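PDB 7CTP: protein Niban 2 from Homo sapiens, which may play a role in suppressing apoptosis and may promote invasion by melanoma cells, and carries a PH domain. Local coordinates for residues F75-E79 against D80-W84; R265-I268 against Q269-A273; M174-A177 against E178-W182. One frame throughout, in Å; residues are numbered along the deposited sequence.

Interaction 1: F75-E79 against D80-W84; sequences FQHQE and DSKKW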
ATOM      1  N   PHE A  75       0.550  10.128  26.911  1.00 28.81           N
ATOM      2  CA  PHE A  75       0.132   9.105  27.850  1.00 25.31           C
ATOM      3  C   PHE A  75      -0.222   7.844  27.072  1.00 29.14           C
ATOM      4  O   PHE A  75      -0.822   7.921  25.998  1.00 29.89           O
ATOM      5  CB  PHE A  75      -1.058   9.577  28.677  1.00 29.21           C
ATOM      6  CG  PHE A  75      -0.774  10.809  29.475  1.00 32.69           C
ATOM      7  CD1 PHE A  75       0.213  10.804  30.448  1.00 39.42           C
ATOM      8  CD2 PHE A  75      -1.485  11.971  29.250  1.00 38.66           C
ATOM      9  CE1 PHE A  75       0.477  11.940  31.196  1.00 42.87           C
ATOM     10  CE2 PHE A  75      -1.223  13.117  29.990  1.00 41.13           C
ATOM     11  CZ  PHE A  75      -0.239  13.098  30.963  1.00 40.15           C
ATOM     12  N   GLN A  76       0.190   6.690  27.592  1.00 31.28           N
ATOM     13  CA  GLN A  76      -0.136   5.399  26.990  1.00 34.10           C
ATOM     14  C   GLN A  76      -0.717   4.461  28.035  1.00 32.38           C
ATOM     15  O   GLN A  76      -0.164   4.319  29.131  1.00 35.88           O
ATOM     16  CB  GLN A  76       1.089   4.745  26.347  1.00 33.62           C
ATOM     17  CG  GLN A  76       0.716   3.498  25.548  1.00 32.77           C
ATOM     18  CD  GLN A  76       1.884   2.561  25.304  1.00 34.63           C
ATOM     19  OE1 GLN A  76       2.970   2.736  25.861  1.00 30.34           O
ATOM     20  NE2 GLN A  76       1.659   1.545  24.474  1.00 31.90           N
ATOM     21  N   HIS A  77      -1.823   3.815  27.692  1.00 28.73           N
ATOM     22  CA  HIS A  77      -2.384   2.788  28.557  1.00 34.97           C
ATOM     23  C   HIS A  77      -1.500   1.549  28.514  1.00 33.42           C
ATOM     24  O   HIS A  77      -1.136   1.079  27.433  1.00 30.84           O
ATOM     25  CB  HIS A  77      -3.799   2.449  28.111  1.00 27.46           C
ATOM     26  CG  HIS A  77      -4.485   1.444  28.978  1.00 45.97           C
ATOM     27  ND1 HIS A  77      -4.424   0.086  28.741  1.00 41.33           N
ATOM     28  CD2 HIS A  77      -5.255   1.602  30.081  1.00 45.49           C
ATOM     29  CE1 HIS A  77      -5.128  -0.549  29.662  1.00 51.05           C
ATOM     30  NE2 HIS A  77      -5.643   0.347  30.486  1.00 47.59           N
ATOM     31  N   GLN A  78      -1.157   1.017  29.690  1.00 34.91           N
ATOM     32  CA  GLN A  78      -0.280  -0.146  29.804  1.00 48.69           C
ATOM     33  C   GLN A  78      -1.122  -1.406  29.969  1.00 39.64           C
ATOM     34  O   GLN A  78      -1.958  -1.486  30.876  1.00 44.43           O
ATOM     35  CB  GLN A  78       0.692   0.016  30.975  1.00 46.78           C
ATOM     36  CG  GLN A  78       1.536   1.271  30.884  1.00 45.37           C
ATOM     37  CD  GLN A  78       2.334   1.348  29.595  1.00 41.41           C
ATOM     38  OE1 GLN A  78       3.039   0.408  29.231  1.00 51.64           O
ATOM     39  NE2 GLN A  78       2.225   2.474  28.893  1.00 35.72           N
ATOM     40  N   GLU A  79      -0.895  -2.386  29.089  1.00 44.25           N
ATOM     41  CA  GLU A  79      -1.724  -3.588  29.074  1.00 43.67           C
ATOM     42  C   GLU A  79      -1.563  -4.396  30.357  1.00 56.45           C
ATOM     43  O   GLU A  79      -2.540  -4.953  30.871  1.00 56.61           O
ATOM     44  CB  GLU A  79      -1.380  -4.437  27.851  1.00 47.62           C
ATOM     45  CG  GLU A  79      -2.240  -5.678  27.669  1.00 53.58           C
ATOM     46  CD  GLU A  79      -1.524  -6.761  26.886  1.00 70.49           C
ATOM     47  OE1 GLU A  79      -1.570  -6.726  25.636  1.00 60.52           O
ATOM     48  OE2 GLU A  79      -0.906  -7.642  27.525  1.00 73.42           O
ATOM     49  N   ASP A  80      -0.343  -4.464  30.900  1.00 47.81           N
ATOM     50  CA  ASP A  80      -0.110  -5.336  32.049  1.00 48.57           C
ATOM     51  C   ASP A  80      -0.705  -4.750  33.323  1.00 58.39           C
ATOM     52  O   ASP A  80      -1.420  -5.439  34.061  1.00 56.60           O
ATOM     53  CB  ASP A  80       1.385  -5.615  32.225  1.00 62.43           C
ATOM     54  CG  ASP A  80       2.233  -4.359  32.201  1.00 64.87           C
ATOM     55  OD1 ASP A  80       1.708  -3.263  32.494  1.00 59.36           O
ATOM     56  OD2 ASP A  80       3.437  -4.477  31.892  1.00 60.85           O
ATOM     57  N   SER A  81      -0.435  -3.472  33.593  1.00 61.86           N
ATOM     58  CA  SER A  81      -0.858  -2.848  34.842  1.00 58.35           C
ATOM     59  C   SER A  81      -2.225  -2.187  34.761  1.00 57.39           C
ATOM     60  O   SER A  81      -2.797  -1.862  35.809  1.00 53.94           O
ATOM     61  CB  SER A  81       0.171  -1.809  35.283  1.00 49.54           C
ATOM     62  OG  SER A  81       0.615  -1.039  34.180  1.00 52.53           O
ATOM     63  N   LYS A  82      -2.761  -1.988  33.556  1.00 45.90           N
ATOM     64  CA  LYS A  82      -3.993  -1.228  33.334  1.00 53.77           C
ATOM     65  C   LYS A  82      -3.871   0.223  33.799  1.00 46.43           C
ATOM     66  O   LYS A  82      -4.884   0.874  34.076  1.00 56.66           O
ATOM     67  CB  LYS A  82      -5.198  -1.901  34.006  1.00 62.00           C
ATOM     68  CG  LYS A  82      -5.387  -3.352  33.606  1.00 60.51           C
ATOM     69  CD  LYS A  82      -6.454  -3.495  32.540  1.00 65.87           C
ATOM     70  CE  LYS A  82      -6.329  -4.828  31.857  1.00 72.84           C
ATOM     71  NZ  LYS A  82      -5.214  -4.849  30.865  1.00 73.35           N
ATOM     72  N   LYS A  83      -2.645   0.739  33.890  1.00 44.67           N
ATOM     73  CA  LYS A  83      -2.372   2.103  34.326  1.00 48.30           C
ATOM     74  C   LYS A  83      -1.855   2.935  33.159  1.00 46.87           C
ATOM     75  O   LYS A  83      -1.138   2.436  32.288  1.00 43.21           O
ATOM     76  CB  LYS A  83      -1.335   2.126  35.456  1.00 45.50           C
ATOM     77  CG  LYS A  83      -1.895   1.859  36.849  1.00 55.45           C
ATOM     78  CD  LYS A  83      -0.812   1.308  37.778  1.00 52.55           C
ATOM     79  CE  LYS A  83      -1.243   1.329  39.244  1.00 62.90           C
ATOM     80  NZ  LYS A  83      -2.626   0.820  39.448  1.00 55.20           N
ATOM     81  N   TRP A  84      -2.208   4.219  33.160  1.00 47.44           N
ATOM     82  CA  TRP A  84      -1.687   5.145  32.165  1.00 38.51           C
ATOM     83  C   TRP A  84      -0.347   5.712  32.619  1.00 52.58           C
ATOM     84  O   TRP A  84      -0.208   6.175  33.758  1.00 46.33           O
ATOM     85  CB  TRP A  84      -2.677   6.280  31.920  1.00 36.85           C
ATOM     86  CG  TRP A  84      -3.938   5.861  31.243  1.00 37.91           C
ATOM     87  CD1 TRP A  84      -5.036   5.289  31.828  1.00 51.23           C
ATOM     88  CD2 TRP A  84      -4.247   5.991  29.852  1.00 43.35           C
ATOM     89  NE1 TRP A  84      -6.005   5.052  30.881  1.00 43.72           N
ATOM     90  CE2 TRP A  84      -5.545   5.476  29.661  1.00 47.48           C
ATOM     91  CE3 TRP A  84      -3.550   6.492  28.748  1.00 34.28           C
ATOM     92  CZ2 TRP A  84      -6.160   5.446  28.410  1.00 45.00           C
ATOM     93  CZ3 TRP A  84      -4.162   6.464  27.509  1.00 35.94           C
ATOM     94  CH2 TRP A  84      -5.453   5.945  27.349  1.00 38.53           C
TER
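H77 and W84 face each other across the first two strands of the PH domain, 70-77 and 84-91, which are joined by the turn of a beta hairpin; their side chains cross at about a right angle. They form an antiparallel non-hydrogen-bonded pair with CA atoms 4.4 Å apart, both side chains on the same face of the sheet. This is the tightly packed part. CB of H77 sits 3.7 Å from the centroid of the six-membered ring of W84, only 7° off the ring normal, a CH-pi contact over the middle of the face. H77 swings CG away from its own N (chi1 -177°), which brings the imidazole edge onto the five-membered ring in a T-shaped pair, the planes 74° apart. Between the two rings the closest atoms are CD2 of H77 and NE1 of W84, 3.6 Å apart. That indole nitrogen also gives a weak hydrogen bond to the carbonyl of K152, and C153 and P154 touch the ring.

Toward the turn the contact passes from rings to backbone. The N-H of Q78 bonds to O of K83 at 3.0 Å, and the return bond from N of K82 to O of Q78 is weak. The Q78 side chain bends back at chi2, so that its amide nitrogen reaches both O and OE1 of Q76, two bonds that fix the amide's rotation.

The outer end of the turn is looser and more exposed: D80, K82 and K83 are all exposed, and the carboxylates of E79 and D80 stay well apart. Here OG of S81 bonds to OD1 of D80, and one bond that reaches across this end runs from NZ of K82 to O of E79, 2.7 Å long, in the carbonyl plane and on a lone pair.

Interaction 2: R265-I268 against Q269-A273; sequences RQWI and QISDA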
ATOM      1  N   ARG A 265     -11.675  -7.879  24.795  1.00 27.62           N
ATOM      2  CA  ARG A 265     -10.269  -7.581  25.063  1.00 29.52           C
ATOM      3  C   ARG A 265      -9.427  -8.854  25.117  1.00 32.89           C
ATOM      4  O   ARG A 265      -8.276  -8.867  24.661  1.00 29.06           O
ATOM      5  CB  ARG A 265     -10.141  -6.796  26.366  1.00 37.30           C
ATOM      6  CG  ARG A 265      -8.735  -6.281  26.647  1.00 59.67           C
ATOM      7  CD  ARG A 265      -8.364  -6.438  28.115  1.00 61.93           C
ATOM      8  NE  ARG A 265      -8.028  -7.825  28.431  1.00 75.28           N
ATOM      9  CZ  ARG A 265      -7.169  -8.193  29.376  1.00 75.08           C
ATOM     10  NH1 ARG A 265      -6.927  -9.476  29.596  1.00 73.87           N
ATOM     11  NH2 ARG A 265      -6.539  -7.282  30.096  1.00 76.34           N
ATOM     12  N   GLN A 266      -9.978  -9.931  25.681  1.00 25.93           N
ATOM     13  CA  GLN A 266      -9.249 -11.193  25.699  1.00 26.74           C
ATOM     14  C   GLN A 266      -9.012 -11.703  24.288  1.00 22.23           C
ATOM     15  O   GLN A 266      -7.929 -12.221  23.980  1.00 25.39           O
ATOM     16  CB  GLN A 266     -10.006 -12.230  26.522  1.00 28.29           C
ATOM     17  CG  GLN A 266     -10.052 -11.883  27.981  1.00 37.83           C
ATOM     18  CD  GLN A 266     -10.965 -12.800  28.746  1.00 37.92           C
ATOM     19  OE1 GLN A 266     -11.827 -12.347  29.497  1.00 39.45           O
ATOM     20  NE2 GLN A 266     -10.790 -14.099  28.551  1.00 34.55           N
ATOM     21  N   TRP A 267     -10.004 -11.560  23.406  1.00 20.06           N
ATOM     22  CA  TRP A 267      -9.799 -12.022  22.037  1.00 23.29           C
ATOM     23  C   TRP A 267      -8.699 -11.216  21.347  1.00 25.57           C
ATOM     24  O   TRP A 267      -7.884 -11.775  20.599  1.00 24.36           O
ATOM     25  CB  TRP A 267     -11.092 -11.962  21.222  1.00 24.56           C
ATOM     26  CG  TRP A 267     -10.765 -12.179  19.787  1.00 24.54           C
ATOM     27  CD1 TRP A 267     -10.728 -11.237  18.801  1.00 24.27           C
ATOM     28  CD2 TRP A 267     -10.314 -13.398  19.195  1.00 25.08           C
ATOM     29  NE1 TRP A 267     -10.313 -11.802  17.622  1.00 24.01           N
ATOM     30  CE2 TRP A 267     -10.053 -13.130  17.833  1.00 24.76           C
ATOM     31  CE3 TRP A 267     -10.124 -14.696  19.677  1.00 26.47           C
ATOM     32  CZ2 TRP A 267      -9.613 -14.115  16.944  1.00 27.88           C
ATOM     33  CZ3 TRP A 267      -9.687 -15.681  18.788  1.00 23.04           C
ATOM     34  CH2 TRP A 267      -9.434 -15.382  17.438  1.00 22.99           C
ATOM     35  N   ILE A 268      -8.653  -9.902  21.598  1.00 23.88           N
ATOM     36  CA  ILE A 268      -7.605  -9.068  21.010  1.00 21.75           C
ATOM     37  C   ILE A 268      -6.229  -9.549  21.453  1.00 23.61           C
ATOM     38  O   ILE A 268      -5.285  -9.602  20.654  1.00 23.67           O
ATOM     39  CB  ILE A 268      -7.835  -7.585  21.371  1.00 20.91           C
ATOM     40  CG1 ILE A 268      -9.053  -7.038  20.618  1.00 26.20           C
ATOM     41  CG2 ILE A 268      -6.576  -6.760  21.061  1.00 28.39           C
ATOM     42  CD1 ILE A 268      -9.716  -5.844  21.300  1.00 28.33           C
ATOM     43  N   GLN A 269      -6.098  -9.921  22.729  1.00 23.02           N
ATOM     44  CA  GLN A 269      -4.821 -10.421  23.233  1.00 23.66           C
ATOM     45  C   GLN A 269      -4.444 -11.744  22.574  1.00 25.02           C
ATOM     46  O   GLN A 269      -3.282 -11.954  22.198  1.00 23.83           O
ATOM     47  CB  GLN A 269      -4.889 -10.571  24.754  1.00 32.93           C
ATOM     48  CG  GLN A 269      -3.549 -10.883  25.405  1.00 41.07           C
ATOM     49  CD  GLN A 269      -3.565 -10.653  26.905  1.00 61.05           C
ATOM     50  OE1 GLN A 269      -4.631 -10.554  27.522  1.00 58.55           O
ATOM     51  NE2 GLN A 269      -2.380 -10.562  27.499  1.00 56.92           N
ATOM     52  N   ILE A 270      -5.414 -12.653  22.439  1.00 21.12           N
ATOM     53  CA  ILE A 270      -5.172 -13.933  21.772  1.00 22.12           C
ATOM     54  C   ILE A 270      -4.787 -13.716  20.313  1.00 23.30           C
ATOM     55  O   ILE A 270      -3.845 -14.333  19.805  1.00 22.40           O
ATOM     56  CB  ILE A 270      -6.410 -14.836  21.888  1.00 21.34           C
ATOM     57  CG1 ILE A 270      -6.620 -15.265  23.340  1.00 24.99           C
ATOM     58  CG2 ILE A 270      -6.270 -16.060  20.948  1.00 25.33           C
ATOM     59  CD1 ILE A 270      -8.001 -15.823  23.614  1.00 27.02           C
ATOM     60  N   SER A 271      -5.523 -12.844  19.618  1.00 19.30           N
ATOM     61  CA  SER A 271      -5.258 -12.596  18.200  1.00 18.93           C
ATOM     62  C   SER A 271      -3.841 -12.075  17.992  1.00 21.42           C
ATOM     63  O   SER A 271      -3.141 -12.488  17.053  1.00 18.76           O
ATOM     64  CB  SER A 271      -6.272 -11.604  17.643  1.00 19.61           C
ATOM     65  OG  SER A 271      -6.133 -11.457  16.240  1.00 20.35           O
ATOM     66  N   ASP A 272      -3.408 -11.135  18.840  1.00 20.60           N
ATOM     67  CA  ASP A 272      -2.058 -10.595  18.693  1.00 21.88           C
ATOM     68  C   ASP A 272      -1.002 -11.676  18.869  1.00 19.66           C
ATOM     69  O   ASP A 272       0.014 -11.683  18.159  1.00 19.80           O
ATOM     70  CB  ASP A 272      -1.789  -9.472  19.694  1.00 23.78           C
ATOM     71  CG  ASP A 272      -0.363  -8.931  19.555  1.00 25.92           C
ATOM     72  OD1 ASP A 272      -0.081  -8.247  18.552  1.00 27.71           O
ATOM     73  OD2 ASP A 272       0.490  -9.228  20.412  1.00 31.77           O
ATOM     74  N   ALA A 273      -1.204 -12.573  19.840  1.00 20.66           N
ATOM     75  CA  ALA A 273      -0.260 -13.662  20.064  1.00 19.89           C
ATOM     76  C   ALA A 273      -0.203 -14.599  18.864  1.00 19.04           C
ATOM     77  O   ALA A 273       0.884 -15.023  18.454  1.00 19.98           O
ATOM     78  CB  ALA A 273      -0.622 -14.436  21.331  1.00 20.76           C
TER
HETATM   79  O   HOH W   1      -8.533 -10.947  15.174  1.00 25.88           O
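W267 lays one face of its indole over the side chain of S271, one turn further along the helix: CB of S271 stands 3.9 Å above the ring plane, displaced from the centre toward the rim. At the far side of the indole, CZ3 meets the CG2 branch of I270 at 4.1 Å, the two side chains crossing at about a right angle. The polar edge is bridged by water. NE1 of W267 donates to a water molecule at 3.1 Å, and the same water donates to OG of S271 at 2.7 Å. That hydroxyl points anti to its backbone N (chi1 -173°) and has a second partner, the carbonyl of Y165, so two partners grip a buried oxygen.

R265 and Q269 run alongside each other on another side of the helix. NH1 of R265 comes within 3.3 Å of OE1 of Q269, but the angle is too poor for a hydrogen bond and the guanidinium and amide planes stand 83° apart. The pair is therefore a polar contact without a directed bond.

Beneath the side chains run regular i to i+4 backbone bonds, from N of S271 to O of W267 at 2.8 Å and from N of D272 to O of I268 at 3.0 Å. W267 and I270 also pack on L248 and L252 of helix 232-252, as expected where one face of the long alpha helix 260-337 packs against a neighbouring helix.

Interaction 3: M174-A177 against E178-W182; sequences MTEA and EQDKW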
ATOM      1  N   MET A 174      -2.862  15.917  25.934  1.00 41.16           N
ATOM      2  CA  MET A 174      -3.370  16.900  26.874  1.00 47.96           C
ATOM      3  C   MET A 174      -4.251  17.941  26.196  1.00 39.05           C
ATOM      4  O   MET A 174      -5.169  18.481  26.825  1.00 42.08           O
ATOM      5  CB  MET A 174      -2.195  17.568  27.574  1.00 50.90           C
ATOM      6  CG  MET A 174      -2.580  18.274  28.808  1.00 53.38           C
ATOM      7  SD  MET A 174      -1.332  18.066  30.070  1.00 51.47           S
ATOM      8  CE  MET A 174       0.156  17.942  29.139  1.00 58.32           C
ATOM      9  N   THR A 175      -3.994  18.228  24.923  1.00 36.20           N
ATOM     10  CA  THR A 175      -4.676  19.288  24.198  1.00 41.01           C
ATOM     11  C   THR A 175      -5.147  18.771  22.849  1.00 42.19           C
ATOM     12  O   THR A 175      -4.544  17.856  22.275  1.00 41.50           O
ATOM     13  CB  THR A 175      -3.757  20.494  23.973  1.00 42.72           C
ATOM     14  OG1 THR A 175      -2.683  20.117  23.105  1.00 37.39           O
ATOM     15  CG2 THR A 175      -3.182  20.985  25.287  1.00 47.57           C
ATOM     16  N   GLU A 176      -6.227  19.377  22.343  1.00 33.97           N
ATOM     17  CA  GLU A 176      -6.671  19.080  20.984  1.00 45.47           C
ATOM     18  C   GLU A 176      -5.568  19.354  19.972  1.00 42.57           C
ATOM     19  O   GLU A 176      -5.484  18.668  18.946  1.00 37.91           O
ATOM     20  CB  GLU A 176      -7.925  19.890  20.645  1.00 45.67           C
ATOM     21  CG  GLU A 176      -8.539  19.570  19.278  1.00 44.19           C
ATOM     22  CD  GLU A 176      -9.736  20.445  18.947  1.00 65.24           C
ATOM     23  OE1 GLU A 176     -10.718  19.919  18.380  1.00 67.28           O
ATOM     24  OE2 GLU A 176      -9.692  21.658  19.245  1.00 66.23           O
ATOM     25  N   ALA A 177      -4.710  20.339  20.249  1.00 36.27           N
ATOM     26  CA  ALA A 177      -3.611  20.650  19.344  1.00 37.12           C
ATOM     27  C   ALA A 177      -2.637  19.485  19.247  1.00 38.63           C
ATOM     28  O   ALA A 177      -2.170  19.139  18.154  1.00 36.41           O
ATOM     29  CB  ALA A 177      -2.889  21.915  19.798  1.00 39.86           C
ATOM     30  N   GLU A 178      -2.306  18.872  20.387  1.00 35.88           N
ATOM     31  CA  GLU A 178      -1.390  17.737  20.368  1.00 31.83           C
ATOM     32  C   GLU A 178      -2.035  16.534  19.688  1.00 37.80           C
ATOM     33  O   GLU A 178      -1.380  15.826  18.914  1.00 35.74           O
ATOM     34  CB  GLU A 178      -0.945  17.403  21.793  1.00 31.60           C
ATOM     35  CG  GLU A 178       0.021  18.429  22.395  1.00 42.98           C
ATOM     36  CD  GLU A 178       0.553  18.022  23.761  1.00 59.92           C
ATOM     37  OE1 GLU A 178       1.421  18.741  24.302  1.00 67.81           O
ATOM     38  OE2 GLU A 178       0.106  16.987  24.297  1.00 62.31           O
ATOM     39  N   GLN A 179      -3.330  16.313  19.953  1.00 31.36           N
ATOM     40  CA  GLN A 179      -4.092  15.247  19.302  1.00 31.84           C
ATOM     41  C   GLN A 179      -4.049  15.385  17.784  1.00 36.40           C
ATOM     42  O   GLN A 179      -3.774  14.413  17.064  1.00 29.81           O
ATOM     43  CB  GLN A 179      -5.538  15.272  19.810  1.00 32.61           C
ATOM     44  CG  GLN A 179      -6.356  14.016  19.543  1.00 28.04           C
ATOM     45  CD  GLN A 179      -7.842  14.235  19.764  1.00 33.98           C
ATOM     46  OE1 GLN A 179      -8.355  15.340  19.563  1.00 37.08           O
ATOM     47  NE2 GLN A 179      -8.543  13.185  20.178  1.00 27.57           N
ATOM     48  N   ASP A 180      -4.296  16.600  17.280  1.00 28.55           N
ATOM     49  CA  ASP A 180      -4.318  16.834  15.838  1.00 31.16           C
ATOM     50  C   ASP A 180      -2.953  16.593  15.219  1.00 28.60           C
ATOM     51  O   ASP A 180      -2.852  16.062  14.106  1.00 34.38           O
ATOM     52  CB  ASP A 180      -4.775  18.264  15.536  1.00 34.34           C
ATOM     53  CG  ASP A 180      -6.249  18.484  15.806  1.00 45.36           C
ATOM     54  OD1 ASP A 180      -6.988  17.494  15.985  1.00 45.19           O
ATOM     55  OD2 ASP A 180      -6.667  19.661  15.846  1.00 45.07           O
ATOM     56  N   LYS A 181      -1.891  16.999  15.914  1.00 30.62           N
ATOM     57  CA  LYS A 181      -0.543  16.815  15.389  1.00 31.63           C
ATOM     58  C   LYS A 181      -0.185  15.338  15.337  1.00 32.64           C
ATOM     59  O   LYS A 181       0.313  14.839  14.322  1.00 29.90           O
ATOM     60  CB  LYS A 181       0.464  17.576  16.253  1.00 34.51           C
ATOM     61  CG  LYS A 181       1.905  17.494  15.760  1.00 35.75           C
ATOM     62  CD  LYS A 181       2.020  17.865  14.294  1.00 43.95           C
ATOM     63  CE  LYS A 181       3.412  18.402  13.972  1.00 60.15           C
ATOM     64  NZ  LYS A 181       3.351  19.447  12.909  1.00 55.47           N
ATOM     65  N   TRP A 182      -0.437  14.627  16.433  1.00 29.79           N
ATOM     66  CA  TRP A 182      -0.097  13.211  16.477  1.00 30.96           C
ATOM     67  C   TRP A 182      -0.968  12.402  15.526  1.00 31.40           C
ATOM     68  O   TRP A 182      -0.522  11.371  15.018  1.00 28.63           O
ATOM     69  CB  TRP A 182      -0.218  12.689  17.906  1.00 28.87           C
ATOM     70  CG  TRP A 182       1.040  12.867  18.697  1.00 30.22           C
ATOM     71  CD1 TRP A 182       1.235  13.717  19.750  1.00 29.96           C
ATOM     72  CD2 TRP A 182       2.282  12.180  18.500  1.00 29.22           C
ATOM     73  NE1 TRP A 182       2.526  13.601  20.220  1.00 30.55           N
ATOM     74  CE2 TRP A 182       3.189  12.666  19.467  1.00 31.68           C
ATOM     75  CE3 TRP A 182       2.718  11.206  17.596  1.00 27.56           C
ATOM     76  CZ2 TRP A 182       4.500  12.207  19.558  1.00 34.12           C
ATOM     77  CZ3 TRP A 182       4.021  10.754  17.686  1.00 31.09           C
ATOM     78  CH2 TRP A 182       4.899  11.253  18.659  1.00 32.80           C
TER
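E178 is gripped first by T175, whose hydroxyl oxygen OG1 accepts its backbone N-H at 3.0 Å with an angle of 156°. OG1 lies between the backbone N and the carbonyl carbon of T175 (chi1 66°), which points OG1 at the N-H of E178. The side chain of E178 passes the same oxygen, its CG 3.3 Å from OG1 of T175, before reaching back beside M174, where OE2 lies 3.6 Å from the backbone N of M174. T175 is thus the N-cap of helix 176-194, the C-terminal helix that follows the last strand of the PH fold.

Q179 comes next, its backbone N-H bonding to O of T175 at 3.0 Å. The capping is done by OG1; the carbonyl of T175 starts the regular i to i+4 series. The Q179 side chain is extended and turns to the sheet, where its NE2 bonds to the carbonyl of P158.

D180 bonds through its backbone N to O of E176 at 2.9 Å. The side chains of D180 and E176 cross obliquely, CG of D180 lying 3.2 Å from O of E176. The two acidic groups keep apart, OE1 of E176 and OD2 of D180 being 4.8 Å from each other.

K181 continues the series, its backbone N bonding to O of A177 at 3.1 Å. W182 turns into the domain, packing edge-to-face with the ring of F70.

Interactions 1 and 3 both belong to the PH domain, one at the hairpin between its first two strands and the other at the start of its C-terminal helix; their centres are 20 Å apart and their nearest atoms about 5 Å apart, without touching. Interaction 2 lies on the long helix 260-337, and its centre is 16 Å from that of interaction 1. These two do meet: NZ of K82 approaches NH2 of R265 to 2.9 Å, like charges placed close, and OE2 of E79 packs against NE2 of Q269 at 3.3 Å. The hairpin turn thus touches the helical part at helix 260-337, while interactions 2 and 3 stay about 19 Å apart at their nearest atoms.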